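Local coordinates for protein putative metallopeptidase (Shewanella baltica OS155, PDB 3IEH) that binds a zinc ion and probably acts as a metallocarboxypeptidase-like hydrolase of the peptidase M14 family, at residues P67-S72 and E99-S104; G74-E79 and N126-F131; L174-Y179 and Y203-V208. All blocks are in the same frame, centred on the assembly; numbering follows the deposited sequence.

Contact 1 (P67-S72 and E99-S104)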
ATOM      1  N   PRO A  67       7.271 -17.174  -3.344  1.00 15.20           N
ATOM      2  CA  PRO A  67       7.415 -15.806  -3.837  1.00 15.42           C
ATOM      3  C   PRO A  67       7.570 -14.802  -2.683  1.00 14.99           C
ATOM      4  O   PRO A  67       7.012 -15.011  -1.619  1.00 14.60           O
ATOM      5  CB  PRO A  67       6.110 -15.552  -4.599  1.00 16.20           C
ATOM      6  CG  PRO A  67       5.126 -16.558  -4.068  1.00 19.82           C
ATOM      7  CD  PRO A  67       5.917 -17.725  -3.556  1.00 16.57           C
ATOM      8  N   SER A  68       8.331 -13.739  -2.900  1.00 13.40           N
ATOM      9  CA  SER A  68       8.519 -12.715  -1.889  1.00 15.00           C
ATOM     10  C   SER A  68       7.708 -11.534  -2.360  1.00 15.64           C
ATOM     11  O   SER A  68       7.943 -10.999  -3.458  1.00 20.02           O
ATOM     12  CB  SER A  68       9.990 -12.389  -1.720  1.00 15.05           C
ATOM     13  OG  SER A  68      10.703 -13.587  -1.390  1.00 16.66           O
ATOM     14  N   LEU A  69       6.702 -11.218  -1.553  1.00 14.55           N
ATOM     15  CA  LEU A  69       5.662 -10.241  -1.838  1.00 14.58           C
ATOM     16  C   LEU A  69       5.572  -9.180  -0.718  1.00 15.37           C
ATOM     17  O   LEU A  69       5.678  -9.494   0.475  1.00 13.24           O
ATOM     18  CB  LEU A  69       4.321 -10.962  -1.985  1.00 13.32           C
ATOM     19  CG  LEU A  69       4.241 -12.008  -3.120  1.00 13.90           C
ATOM     20  CD1 LEU A  69       2.877 -12.713  -3.113  1.00  9.74           C
ATOM     21  CD2 LEU A  69       4.512 -11.375  -4.486  1.00 13.87           C
ATOM     22  N   LEU A  70       5.384  -7.933  -1.137  1.00 15.86           N
ATOM     23  CA  LEU A  70       5.325  -6.778  -0.257  1.00 16.95           C
ATOM     24  C   LEU A  70       3.987  -6.073  -0.397  1.00 16.40           C
ATOM     25  O   LEU A  70       3.575  -5.756  -1.515  1.00 14.69           O
ATOM     26  CB  LEU A  70       6.446  -5.779  -0.624  1.00 17.98           C
ATOM     27  CG  LEU A  70       6.499  -4.462   0.176  1.00 18.24           C
ATOM     28  CD1 LEU A  70       6.776  -4.733   1.620  1.00  9.49           C
ATOM     29  CD2 LEU A  70       7.489  -3.482  -0.375  1.00 15.06           C
ATOM     30  N   ILE A  71       3.301  -5.846   0.724  1.00 15.52           N
ATOM     31  CA  ILE A  71       2.092  -5.023   0.714  1.00 14.86           C
ATOM     32  C   ILE A  71       2.377  -3.792   1.571  1.00 15.53           C
ATOM     33  O   ILE A  71       2.849  -3.906   2.712  1.00 17.24           O
ATOM     34  CB  ILE A  71       0.847  -5.743   1.266  1.00 14.65           C
ATOM     35  CG1 ILE A  71       0.614  -7.079   0.547  1.00 15.15           C
ATOM     36  CG2 ILE A  71      -0.381  -4.787   1.150  1.00 11.77           C
ATOM     37  CD1 ILE A  71      -0.625  -7.821   1.015  1.00  5.21           C
ATOM     38  N   SER A  72       2.119  -2.616   1.029  1.00 15.40           N
ATOM     39  CA  SER A  72       2.397  -1.384   1.768  1.00 16.45           C
ATOM     40  C   SER A  72       1.116  -0.581   1.758  1.00 14.46           C
ATOM     41  O   SER A  72       0.351  -0.685   0.828  1.00 12.90           O
ATOM     42  CB  SER A  72       3.515  -0.602   1.112  1.00 19.41           C
ATOM     43  OG  SER A  72       3.145  -0.233  -0.224  1.00 28.17           O
ATOM     44  N   GLU A  99       3.493 -20.510   4.596  1.00 22.94           N
ATOM     45  CA  GLU A  99       3.909 -21.672   3.865  1.00 26.01           C
ATOM     46  C   GLU A  99       3.640 -21.480   2.358  1.00 26.34           C
ATOM     47  O   GLU A  99       4.195 -22.195   1.534  1.00 27.01           O
ATOM     48  CB  GLU A  99       3.216 -22.919   4.426  1.00 27.55           C
ATOM     49  CG  GLU A  99       3.786 -23.378   5.792  1.00 33.12           C
ATOM     50  CD  GLU A  99       5.311 -23.582   5.782  1.00 38.94           C
ATOM     51  OE1 GLU A  99       5.830 -24.267   4.873  1.00 50.69           O
ATOM     52  OE2 GLU A  99       5.996 -23.049   6.679  1.00 44.71           O
ATOM     53  N   ARG A 100       2.813 -20.500   2.012  1.00 25.41           N
ATOM     54  CA  ARG A 100       2.463 -20.215   0.625  1.00 27.54           C
ATOM     55  C   ARG A 100       3.296 -19.030   0.065  1.00 26.31           C
ATOM     56  O   ARG A 100       3.579 -18.968  -1.144  1.00 25.51           O
ATOM     57  CB  ARG A 100       0.943 -19.912   0.507  1.00 28.45           C
ATOM     58  CG  ARG A 100       0.497 -19.350  -0.884  1.00 38.82           C
ATOM     59  CD  ARG A 100      -0.734 -18.415  -0.870  1.00 50.49           C
ATOM     60  NE  ARG A 100      -2.002 -19.083  -1.191  1.00 60.12           N
ATOM     61  CZ  ARG A 100      -2.364 -19.525  -2.402  1.00 61.08           C
ATOM     62  NH1 ARG A 100      -1.548 -19.422  -3.447  1.00 64.33           N
ATOM     63  NH2 ARG A 100      -3.550 -20.101  -2.566  1.00 60.79           N
ATOM     64  N   VAL A 101       3.658 -18.093   0.947  1.00 26.42           N
ATOM     65  CA  VAL A 101       4.361 -16.860   0.590  1.00 22.76           C
ATOM     66  C   VAL A 101       5.334 -16.400   1.685  1.00 20.90           C
ATOM     67  O   VAL A 101       5.153 -16.685   2.875  1.00 21.42           O
ATOM     68  CB  VAL A 101       3.357 -15.703   0.370  1.00 22.35           C
ATOM     69  CG1 VAL A 101       2.309 -16.098  -0.641  1.00 30.80           C
ATOM     70  CG2 VAL A 101       2.681 -15.310   1.684  1.00 20.75           C
ATOM     71  N   ASN A 102       6.366 -15.683   1.256  1.00 17.56           N
ATOM     72  CA  ASN A 102       7.250 -14.958   2.140  1.00 14.14           C
ATOM     73  C   ASN A 102       6.704 -13.517   2.127  1.00 18.15           C
ATOM     74  O   ASN A 102       7.017 -12.743   1.204  1.00 18.53           O
ATOM     75  CB  ASN A 102       8.661 -14.976   1.594  1.00 11.67           C
ATOM     76  CG  ASN A 102       9.206 -16.399   1.364  1.00 18.12           C
ATOM     77  OD1 ASN A 102       8.917 -17.342   2.106  1.00 19.14           O
ATOM     78  ND2 ASN A 102      10.025 -16.536   0.344  1.00 11.20           N
ATOM     79  N   LEU A 103       5.872 -13.170   3.118  1.00 17.16           N
ATOM     80  CA  LEU A 103       5.195 -11.871   3.159  1.00 17.67           C
ATOM     81  C   LEU A 103       5.948 -10.833   3.978  1.00 18.71           C
ATOM     82  O   LEU A 103       6.379 -11.095   5.109  1.00 19.14           O
ATOM     83  CB  LEU A 103       3.785 -11.980   3.745  1.00 18.49           C
ATOM     84  CG  LEU A 103       2.890 -10.737   3.607  1.00 21.16           C
ATOM     85  CD1 LEU A 103       2.588 -10.427   2.146  1.00 19.30           C
ATOM     86  CD2 LEU A 103       1.612 -10.949   4.369  1.00 22.24           C
ATOM     87  N   SER A 104       6.069  -9.642   3.392  1.00 18.13           N
ATOM     88  CA  SER A 104       6.666  -8.490   4.036  1.00 17.96           C
ATOM     89  C   SER A 104       5.588  -7.423   4.026  1.00 16.35           C
ATOM     90  O   SER A 104       4.805  -7.365   3.077  1.00 18.00           O
ATOM     91  CB  SER A 104       7.918  -8.030   3.271  1.00 19.74           C
ATOM     92  OG  SER A 104       8.954  -9.012   3.322  1.00  9.00           O
TER
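Asn102 meets Pro67 and Ser68 with both backbone and side chain. From its CB, 3.6 Å from Pro67 O, the chain leads to CG, anti to the carbonyl carbon, and on to ND2, which stands 3.5 Å from Ser68 OG; the same ND2 donates a hydrogen bond to the backbone oxygen of Lys63. The backbone N of Asn102 bonds Pro67 O at 3.0 Å, and its O takes the N-H of Leu69. Ser104, two residues on, repeats the pattern, giving its N-H to Leu69 O (2.9 Å) and receiving that of Ile71. All four N-H...O angles lie between 161° and 168°, the regular ladder of parallel strands. The strand axes run 25° apart, and helix 81-91 connects them in a beta-alpha-beta unit within the central mixed sheet. On one face, Ser68, Leu70, Asn102 and Ser104 line up; Leu70 CD1 reaches Ser104 CB at 3.9 Å, while Ser104 OG bonds Gln58. Leu69 and Leu103 lie on the other face, where the contacts across the strands are apolar: Leu69 CD1 is 4.2 Å from Val101 CG1, and Leu103 CG, anti to its backbone N, brings CD1 within 4.2 Å of Ile71 CG1, under helix 253-271.

Contact 2 (G74-E79 and N126-F131). With ZN (zinc ion), chain B.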
ATOM      1  N   GLY A  74      -0.749   3.287   3.674  1.00 12.51           N
ATOM      2  CA  GLY A  74      -0.600   4.464   4.501  1.00 13.27           C
ATOM      3  C   GLY A  74       0.495   5.450   4.141  1.00 16.08           C
ATOM      4  O   GLY A  74       1.029   6.125   5.033  1.00 15.88           O
ATOM      5  N   PHE A  75       0.831   5.542   2.852  1.00 16.06           N
ATOM      6  CA  PHE A  75       1.708   6.610   2.377  1.00 15.69           C
ATOM      7  C   PHE A  75       1.009   7.936   2.534  1.00 15.72           C
ATOM      8  O   PHE A  75       1.658   8.942   2.763  1.00 15.55           O
ATOM      9  CB  PHE A  75       2.068   6.432   0.901  1.00 17.00           C
ATOM     10  CG  PHE A  75       3.128   5.416   0.666  1.00 15.12           C
ATOM     11  CD1 PHE A  75       2.797   4.083   0.480  1.00 21.04           C
ATOM     12  CD2 PHE A  75       4.465   5.789   0.671  1.00 20.23           C
ATOM     13  CE1 PHE A  75       3.800   3.118   0.277  1.00 22.69           C
ATOM     14  CE2 PHE A  75       5.479   4.834   0.462  1.00 22.77           C
ATOM     15  CZ  PHE A  75       5.147   3.506   0.272  1.00 19.69           C
ATOM     16  N   HIS A  76      -0.317   7.940   2.384  1.00 17.41           N
ATOM     17  CA  HIS A  76      -1.101   9.157   2.503  1.00 16.68           C
ATOM     18  C   HIS A  76      -2.079   9.025   3.647  1.00 18.29           C
ATOM     19  O   HIS A  76      -2.892   8.105   3.645  1.00 21.33           O
ATOM     20  CB  HIS A  76      -1.817   9.436   1.195  1.00 16.37           C
ATOM     21  CG  HIS A  76      -0.886   9.703   0.058  1.00 17.36           C
ATOM     22  ND1 HIS A  76      -1.016   9.100  -1.170  1.00 30.43           N
ATOM     23  CD2 HIS A  76       0.212  10.488  -0.025  1.00 20.98           C
ATOM     24  CE1 HIS A  76      -0.052   9.519  -1.970  1.00 29.01           C
ATOM     25  NE2 HIS A  76       0.711  10.358  -1.296  1.00 19.06           N
ATOM     26  N   GLY A  77      -2.017   9.972   4.592  1.00 19.04           N
ATOM     27  CA  GLY A  77      -2.710   9.867   5.884  1.00 17.41           C
ATOM     28  C   GLY A  77      -4.216   9.889   5.859  1.00 17.79           C
ATOM     29  O   GLY A  77      -4.859   9.432   6.815  1.00 17.47           O
ATOM     30  N   GLU A  78      -4.792  10.428   4.781  1.00 18.12           N
ATOM     31  CA  GLU A  78      -6.256  10.439   4.628  1.00 16.85           C
ATOM     32  C   GLU A  78      -6.801   9.137   4.021  1.00 14.66           C
ATOM     33  O   GLU A  78      -8.000   8.941   3.941  1.00 17.29           O
ATOM     34  CB  GLU A  78      -6.718  11.650   3.806  1.00 18.07           C
ATOM     35  CG  GLU A  78      -6.797  11.509   2.284  1.00 20.44           C
ATOM     36  CD  GLU A  78      -5.459  11.549   1.578  1.00 23.74           C
ATOM     37  OE1 GLU A  78      -4.458  11.199   2.223  1.00 24.16           O
ATOM     38  OE2 GLU A  78      -5.413  11.944   0.378  1.00 20.67           O
ATOM     39  N   GLU A  79      -5.915   8.257   3.582  1.00 13.29           N
ATOM     40  CA  GLU A  79      -6.303   7.041   2.893  1.00 15.85           C
ATOM     41  C   GLU A  79      -6.221   5.883   3.873  1.00 16.64           C
ATOM     42  O   GLU A  79      -5.505   4.900   3.655  1.00 16.14           O
ATOM     43  CB  GLU A  79      -5.373   6.868   1.713  1.00 16.85           C
ATOM     44  CG  GLU A  79      -5.386   8.131   0.826  1.00 18.44           C
ATOM     45  CD  GLU A  79      -4.433   8.066  -0.340  1.00 25.53           C
ATOM     46  OE1 GLU A  79      -3.702   7.035  -0.506  1.00 27.16           O
ATOM     47  OE2 GLU A  79      -4.411   9.064  -1.089  1.00 25.75           O
ATOM     48  N   ASN A 126       5.284  14.674   0.886  1.00 16.23           N
ATOM     49  CA  ASN A 126       4.459  13.611   0.302  1.00 16.94           C
ATOM     50  C   ASN A 126       5.270  12.336   0.290  1.00 18.92           C
ATOM     51  O   ASN A 126       6.147  12.165  -0.566  1.00 21.08           O
ATOM     52  CB  ASN A 126       4.035  13.958  -1.129  1.00 14.55           C
ATOM     53  CG  ASN A 126       3.151  12.873  -1.771  1.00 20.12           C
ATOM     54  OD1 ASN A 126       2.939  11.774  -1.210  1.00 14.85           O
ATOM     55  ND2 ASN A 126       2.640  13.176  -2.960  1.00 19.26           N
ATOM     56  N   PRO A 127       4.983  11.418   1.227  1.00 19.70           N
ATOM     57  CA  PRO A 127       5.866  10.272   1.356  1.00 18.26           C
ATOM     58  C   PRO A 127       5.933   9.341   0.133  1.00 19.30           C
ATOM     59  O   PRO A 127       6.872   8.579   0.017  1.00 16.81           O
ATOM     60  CB  PRO A 127       5.314   9.544   2.586  1.00 17.95           C
ATOM     61  CG  PRO A 127       4.587  10.600   3.362  1.00 19.83           C
ATOM     62  CD  PRO A 127       3.985  11.463   2.314  1.00 21.67           C
ATOM     63  N   ASN A 128       4.970   9.441  -0.775  1.00 22.09           N
ATOM     64  CA  ASN A 128       4.889   8.566  -1.943  1.00 23.08           C
ATOM     65  C   ASN A 128       5.615   9.078  -3.189  1.00 23.39           C
ATOM     66  O   ASN A 128       5.529   8.442  -4.224  1.00 26.84           O
ATOM     67  CB  ASN A 128       3.416   8.350  -2.296  1.00 25.18           C
ATOM     68  CG  ASN A 128       3.188   7.209  -3.306  1.00 26.77           C
ATOM     69  OD1 ASN A 128       2.293   7.287  -4.149  1.00 31.22           O
ATOM     70  ND2 ASN A 128       3.994   6.167  -3.220  1.00 21.32           N
ATOM     71  N   ARG A 129       6.307  10.208  -3.120  1.00 21.15           N
ATOM     72  CA  ARG A 129       7.066  10.681  -4.274  1.00 19.75           C
ATOM     73  C   ARG A 129       8.577  10.815  -3.962  1.00 19.73           C
ATOM     74  O   ARG A 129       9.045  10.517  -2.838  1.00 16.23           O
ATOM     75  CB  ARG A 129       6.465  12.007  -4.791  1.00 23.20           C
ATOM     76  CG  ARG A 129       6.756  13.238  -3.922  1.00 24.59           C
ATOM     77  CD  ARG A 129       6.065  14.535  -4.448  1.00 31.73           C
ATOM     78  NE  ARG A 129       6.663  15.029  -5.684  1.00 28.84           N
ATOM     79  CZ  ARG A 129       6.200  16.040  -6.416  1.00 33.22           C
ATOM     80  NH1 ARG A 129       5.116  16.714  -6.066  1.00 26.56           N
ATOM     81  NH2 ARG A 129       6.847  16.390  -7.518  1.00 44.60           N
ATOM     82  N   GLY A 130       9.345  11.232  -4.971  1.00 18.69           N
ATOM     83  CA  GLY A 130      10.787  11.364  -4.840  1.00 17.27           C
ATOM     84  C   GLY A 130      11.587  10.074  -4.933  1.00 19.36           C
ATOM     85  O   GLY A 130      12.747  10.054  -4.553  1.00 21.58           O
ATOM     86  N   PHE A 131      11.003   8.986  -5.427  1.00 18.76           N
ATOM     87  CA  PHE A 131      11.790   7.773  -5.660  1.00 19.26           C
ATOM     88  C   PHE A 131      12.172   7.719  -7.141  1.00 22.13           C
ATOM     89  O   PHE A 131      11.414   7.220  -7.973  1.00 20.27           O
ATOM     90  CB  PHE A 131      11.008   6.522  -5.293  1.00 19.50           C
ATOM     91  CG  PHE A 131      10.471   6.533  -3.903  1.00 14.86           C
ATOM     92  CD1 PHE A 131       9.233   7.099  -3.638  1.00 18.10           C
ATOM     93  CD2 PHE A 131      11.207   5.974  -2.849  1.00 11.47           C
ATOM     94  CE1 PHE A 131       8.710   7.102  -2.343  1.00 17.56           C
ATOM     95  CE2 PHE A 131      10.724   5.981  -1.552  1.00  9.49           C
ATOM     96  CZ  PHE A 131       9.465   6.544  -1.291  1.00 19.11           C
TER
HETATM   97 ZN    ZN B 276      -2.488   7.942  -2.181  1.00 68.63          ZN
HETATM   98  O   HOH W   1      -3.112   8.010  -4.399  1.00 35.82           O
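The imidazole of His76 meets Asn126 at its edge: OD1 lies only 5° out of the ring plane and accepts the NE2 hydrogen at 2.6 Å, with an N-H...O angle of 144°. Ring and amide planes stand 52° apart. The CB of Asn128 approaches the same ring obliquely, 3.5 Å from NE2. On the Phe75 ring, Asn128 ND2 sits over one face, 3.9 Å above the plane and offset toward the rim, while Pro127 O lies at the edge; that ND2 is hydrogen-bonded to Glu231. Asn126 OD1 takes a second bond, from Asn128 N at 3.1 Å, which makes an Asx turn. The two donors come from opposite faces of the amide plane and fix its rotation. Across the imidazole, His76 ND1 binds the zinc ion at 2.1 Å. Glu79, its chain extended beyond CG, adds both carboxylate oxygens, OE1 at 2.3 Å. His76 and Glu79 form the HXXE zinc motif of M14 peptidases, with His170 as third protein ligand and a water completing the site. Asn126 is thus a second-shell residue: its oxygen holds a ligand ring in place, and its partial negative charge would probably make ND1 a stronger donor to the metal.

Contact 3 (L174-Y179 and Y203-V208); sequences LSREAY and YFPIAV
Arg176 and Pro205 cross at about a right angle, the guanidinium meeting the proline ring obliquely, with NH1 3.8 Å from Pro205 CG. Next to it Glu177 reaches along the other segment: its CG is anti to the carbonyl carbon and the chain extends beyond, placing CD 3.6 Å from Ile206 O and OE1 3.5 Å from Ala207 CA. An alanine in place of Glu177 would probably uncover the backbone at Ile206 and Ala207, leaving a gap where the carboxylate and the CG methylene had lain. Between these side chains the backbones join at a single bridge, Ala178 with Ile206. Ala178 N donates to Pro205 O, and Ala178 O accepts from Ala207 N, both at 2.8 Å. This bridge ties the loop entering strand 179-183 to the one following helix 191-201, where Ala207 is the centre of an inverse gamma turn. The Ala178 methyl packs against Phe204 CB and against Ile206 CD1, each 4.1 Å away, and it approaches the Phe204 ring obliquely. Phe204 CB heads toward the opposing segment, but its ring leads away to Pro248 of strand 242-248 and Ala259 of helix 253-271. The ring of Tyr179 also leads away: CB lies 3.8 Å from Ala207 CB, whereas chi1 of 58° sends the ring off, the hydroxyl bonding Asp172. The side chain of Tyr179 touches Glu246, the predicted proton donor/acceptor, and lies about 8 Å from the zinc ion (nearest atoms).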
ATOM      1  N   LEU A 174     -11.098  12.158  -3.746  1.00 19.61           N
ATOM      2  CA  LEU A 174     -11.870  12.870  -4.732  1.00 19.64           C
ATOM      3  C   LEU A 174     -12.736  11.946  -5.574  1.00 20.88           C
ATOM      4  O   LEU A 174     -13.404  12.414  -6.494  1.00 20.82           O
ATOM      5  CB  LEU A 174     -10.945  13.661  -5.642  1.00 20.21           C
ATOM      6  CG  LEU A 174     -10.202  14.805  -4.937  1.00 29.07           C
ATOM      7  CD1 LEU A 174      -9.301  15.528  -5.934  1.00 26.26           C
ATOM      8  CD2 LEU A 174     -11.169  15.786  -4.257  1.00 25.90           C
ATOM      9  N   SER A 175     -12.767  10.650  -5.259  1.00 20.73           N
ATOM     10  CA  SER A 175     -13.474   9.694  -6.111  1.00 19.35           C
ATOM     11  C   SER A 175     -14.530   8.842  -5.417  1.00 18.89           C
ATOM     12  O   SER A 175     -14.365   8.425  -4.269  1.00 16.96           O
ATOM     13  CB  SER A 175     -12.458   8.762  -6.785  1.00 19.95           C
ATOM     14  OG  SER A 175     -13.110   7.881  -7.718  1.00 20.39           O
ATOM     15  N   ARG A 176     -15.619   8.585  -6.141  1.00 19.99           N
ATOM     16  CA  ARG A 176     -16.608   7.599  -5.717  1.00 20.33           C
ATOM     17  C   ARG A 176     -16.437   6.256  -6.476  1.00 17.97           C
ATOM     18  O   ARG A 176     -17.134   5.291  -6.195  1.00 17.02           O
ATOM     19  CB  ARG A 176     -18.016   8.163  -5.841  1.00 20.45           C
ATOM     20  CG  ARG A 176     -18.457   8.476  -7.238  1.00 27.69           C
ATOM     21  CD  ARG A 176     -19.923   8.932  -7.237  1.00 33.47           C
ATOM     22  NE  ARG A 176     -20.811   7.855  -6.812  1.00 35.67           N
ATOM     23  CZ  ARG A 176     -21.156   6.808  -7.563  1.00 38.37           C
ATOM     24  NH1 ARG A 176     -20.707   6.670  -8.812  1.00 37.29           N
ATOM     25  NH2 ARG A 176     -21.963   5.880  -7.053  1.00 34.47           N
ATOM     26  N   GLU A 177     -15.454   6.197  -7.381  1.00 16.69           N
ATOM     27  CA  GLU A 177     -15.236   5.055  -8.274  1.00 16.68           C
ATOM     28  C   GLU A 177     -13.862   4.435  -8.037  1.00 15.11           C
ATOM     29  O   GLU A 177     -12.887   5.163  -7.882  1.00 16.16           O
ATOM     30  CB  GLU A 177     -15.295   5.536  -9.731  1.00 15.02           C
ATOM     31  CG  GLU A 177     -16.658   6.010 -10.168  1.00 18.78           C
ATOM     32  CD  GLU A 177     -16.674   6.546 -11.591  1.00 17.51           C
ATOM     33  OE1 GLU A 177     -15.633   7.020 -12.056  1.00 15.38           O
ATOM     34  OE2 GLU A 177     -17.735   6.502 -12.244  1.00 28.29           O
ATOM     35  N   ALA A 178     -13.773   3.113  -8.022  1.00 12.56           N
ATOM     36  CA  ALA A 178     -12.477   2.441  -7.766  1.00 13.87           C
ATOM     37  C   ALA A 178     -11.601   2.394  -9.030  1.00 14.25           C
ATOM     38  O   ALA A 178     -12.104   2.491 -10.151  1.00 14.39           O
ATOM     39  CB  ALA A 178     -12.707   1.023  -7.245  1.00 10.46           C
ATOM     40  N   TYR A 179     -10.293   2.250  -8.846  1.00 11.62           N
ATOM     41  CA  TYR A 179      -9.401   2.006  -9.964  1.00 10.71           C
ATOM     42  C   TYR A 179      -8.086   1.471  -9.437  1.00 10.92           C
ATOM     43  O   TYR A 179      -7.868   1.377  -8.220  1.00 11.11           O
ATOM     44  CB  TYR A 179      -9.226   3.252 -10.867  1.00 12.72           C
ATOM     45  CG  TYR A 179      -8.711   4.465 -10.155  1.00 10.32           C
ATOM     46  CD1 TYR A 179      -9.581   5.279  -9.396  1.00  7.18           C
ATOM     47  CD2 TYR A 179      -7.358   4.824 -10.241  1.00 11.75           C
ATOM     48  CE1 TYR A 179      -9.112   6.411  -8.730  1.00 10.96           C
ATOM     49  CE2 TYR A 179      -6.862   5.963  -9.571  1.00 12.90           C
ATOM     50  CZ  TYR A 179      -7.738   6.739  -8.798  1.00 15.99           C
ATOM     51  OH  TYR A 179      -7.259   7.858  -8.143  1.00 19.34           O
ATOM     52  N   TYR A 203     -16.960  -4.262  -4.998  1.00 19.98           N
ATOM     53  CA  TYR A 203     -17.388  -3.392  -3.895  1.00 20.73           C
ATOM     54  C   TYR A 203     -17.845  -2.034  -4.367  1.00 22.59           C
ATOM     55  O   TYR A 203     -18.678  -1.405  -3.702  1.00 21.82           O
ATOM     56  CB  TYR A 203     -16.254  -3.156  -2.889  1.00 19.57           C
ATOM     57  CG  TYR A 203     -15.846  -4.413  -2.199  1.00 19.76           C
ATOM     58  CD1 TYR A 203     -14.938  -5.264  -2.796  1.00 17.28           C
ATOM     59  CD2 TYR A 203     -16.397  -4.783  -0.978  1.00 16.63           C
ATOM     60  CE1 TYR A 203     -14.547  -6.436  -2.197  1.00 19.01           C
ATOM     61  CE2 TYR A 203     -16.019  -5.980  -0.369  1.00 19.48           C
ATOM     62  CZ  TYR A 203     -15.092  -6.797  -0.988  1.00 16.38           C
ATOM     63  OH  TYR A 203     -14.681  -7.989  -0.434  1.00 24.09           O
ATOM     64  N   PHE A 204     -17.291  -1.563  -5.490  1.00 21.87           N
ATOM     65  CA  PHE A 204     -17.567  -0.196  -5.921  1.00 20.74           C
ATOM     66  C   PHE A 204     -17.803  -0.095  -7.409  1.00 18.60           C
ATOM     67  O   PHE A 204     -17.444  -0.999  -8.170  1.00 17.89           O
ATOM     68  CB  PHE A 204     -16.380   0.723  -5.553  1.00 21.56           C
ATOM     69  CG  PHE A 204     -15.979   0.654  -4.123  1.00 16.73           C
ATOM     70  CD1 PHE A 204     -16.817   1.140  -3.136  1.00 23.15           C
ATOM     71  CD2 PHE A 204     -14.760   0.108  -3.761  1.00 19.59           C
ATOM     72  CE1 PHE A 204     -16.463   1.074  -1.813  1.00 18.50           C
ATOM     73  CE2 PHE A 204     -14.400   0.025  -2.438  1.00 17.39           C
ATOM     74  CZ  PHE A 204     -15.249   0.508  -1.458  1.00 22.81           C
ATOM     75  N   PRO A 205     -18.422   1.008  -7.835  1.00 16.96           N
ATOM     76  CA  PRO A 205     -18.407   1.246  -9.289  1.00 17.00           C
ATOM     77  C   PRO A 205     -16.943   1.534  -9.721  1.00 17.90           C
ATOM     78  O   PRO A 205     -16.136   1.982  -8.902  1.00 19.75           O
ATOM     79  CB  PRO A 205     -19.304   2.474  -9.489  1.00 15.40           C
ATOM     80  CG  PRO A 205     -19.478   3.122  -8.107  1.00 18.71           C
ATOM     81  CD  PRO A 205     -19.088   2.073  -7.058  1.00 18.08           C
ATOM     82  N   ILE A 206     -16.635   1.275 -10.985  1.00 16.61           N
ATOM     83  CA  ILE A 206     -15.300   1.388 -11.545  1.00 17.74           C
ATOM     84  C   ILE A 206     -15.062   2.719 -12.287  1.00 15.77           C
ATOM     85  O   ILE A 206     -15.972   3.282 -12.855  1.00 15.23           O
ATOM     86  CB  ILE A 206     -15.100   0.194 -12.516  1.00 18.23           C
ATOM     87  CG1 ILE A 206     -14.874  -1.093 -11.707  1.00 23.16           C
ATOM     88  CG2 ILE A 206     -13.986   0.450 -13.500  1.00 25.46           C
ATOM     89  CD1 ILE A 206     -13.772  -1.040 -10.627  1.00 17.77           C
ATOM     90  N   ALA A 207     -13.830   3.220 -12.287  1.00 16.87           N
ATOM     91  CA  ALA A 207     -13.502   4.444 -13.046  1.00 17.12           C
ATOM     92  C   ALA A 207     -13.473   4.065 -14.530  1.00 17.26           C
ATOM     93  O   ALA A 207     -12.426   3.698 -15.074  1.00 18.98           O
ATOM     94  CB  ALA A 207     -12.176   5.008 -12.604  1.00 15.63           C
ATOM     95  N   VAL A 208     -14.640   4.107 -15.166  1.00 15.41           N
ATOM     96  CA  VAL A 208     -14.772   3.659 -16.552  1.00 16.28           C
ATOM     97  C   VAL A 208     -13.842   4.437 -17.474  1.00 17.07           C
ATOM     98  O   VAL A 208     -13.263   3.870 -18.394  1.00 16.30           O
ATOM     99  CB  VAL A 208     -16.253   3.703 -17.033  1.00 16.80           C
ATOM    100  CG1 VAL A 208     -16.345   3.747 -18.566  1.00 12.80           C
ATOM    101  CG2 VAL A 208     -17.013   2.495 -16.457  1.00 13.93           C
TER

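In the fold
Contacts 1 and 2 are buried, whereas contact 3 is only partly so and lies farther out, about 17 Å from the chain centre. The first runs directly into the second along the chain: strand 68-73 leads to the loop of residues 74-79. Chemistry follows place. Contact 1 is a repeating backbone ladder inside the sheet, contact 2 depends on side-chain polarity and the metal, and contact 3 joins two loops by one bridge with mixed apolar and charged packing. Contact 3 does not touch contact 2, their nearest atoms being about 7 Å apart; contact 2 holds two zinc ligands, while contact 3 comes near the site through Tyr179. Helix 253-271 covers residues of contacts 1 and 3.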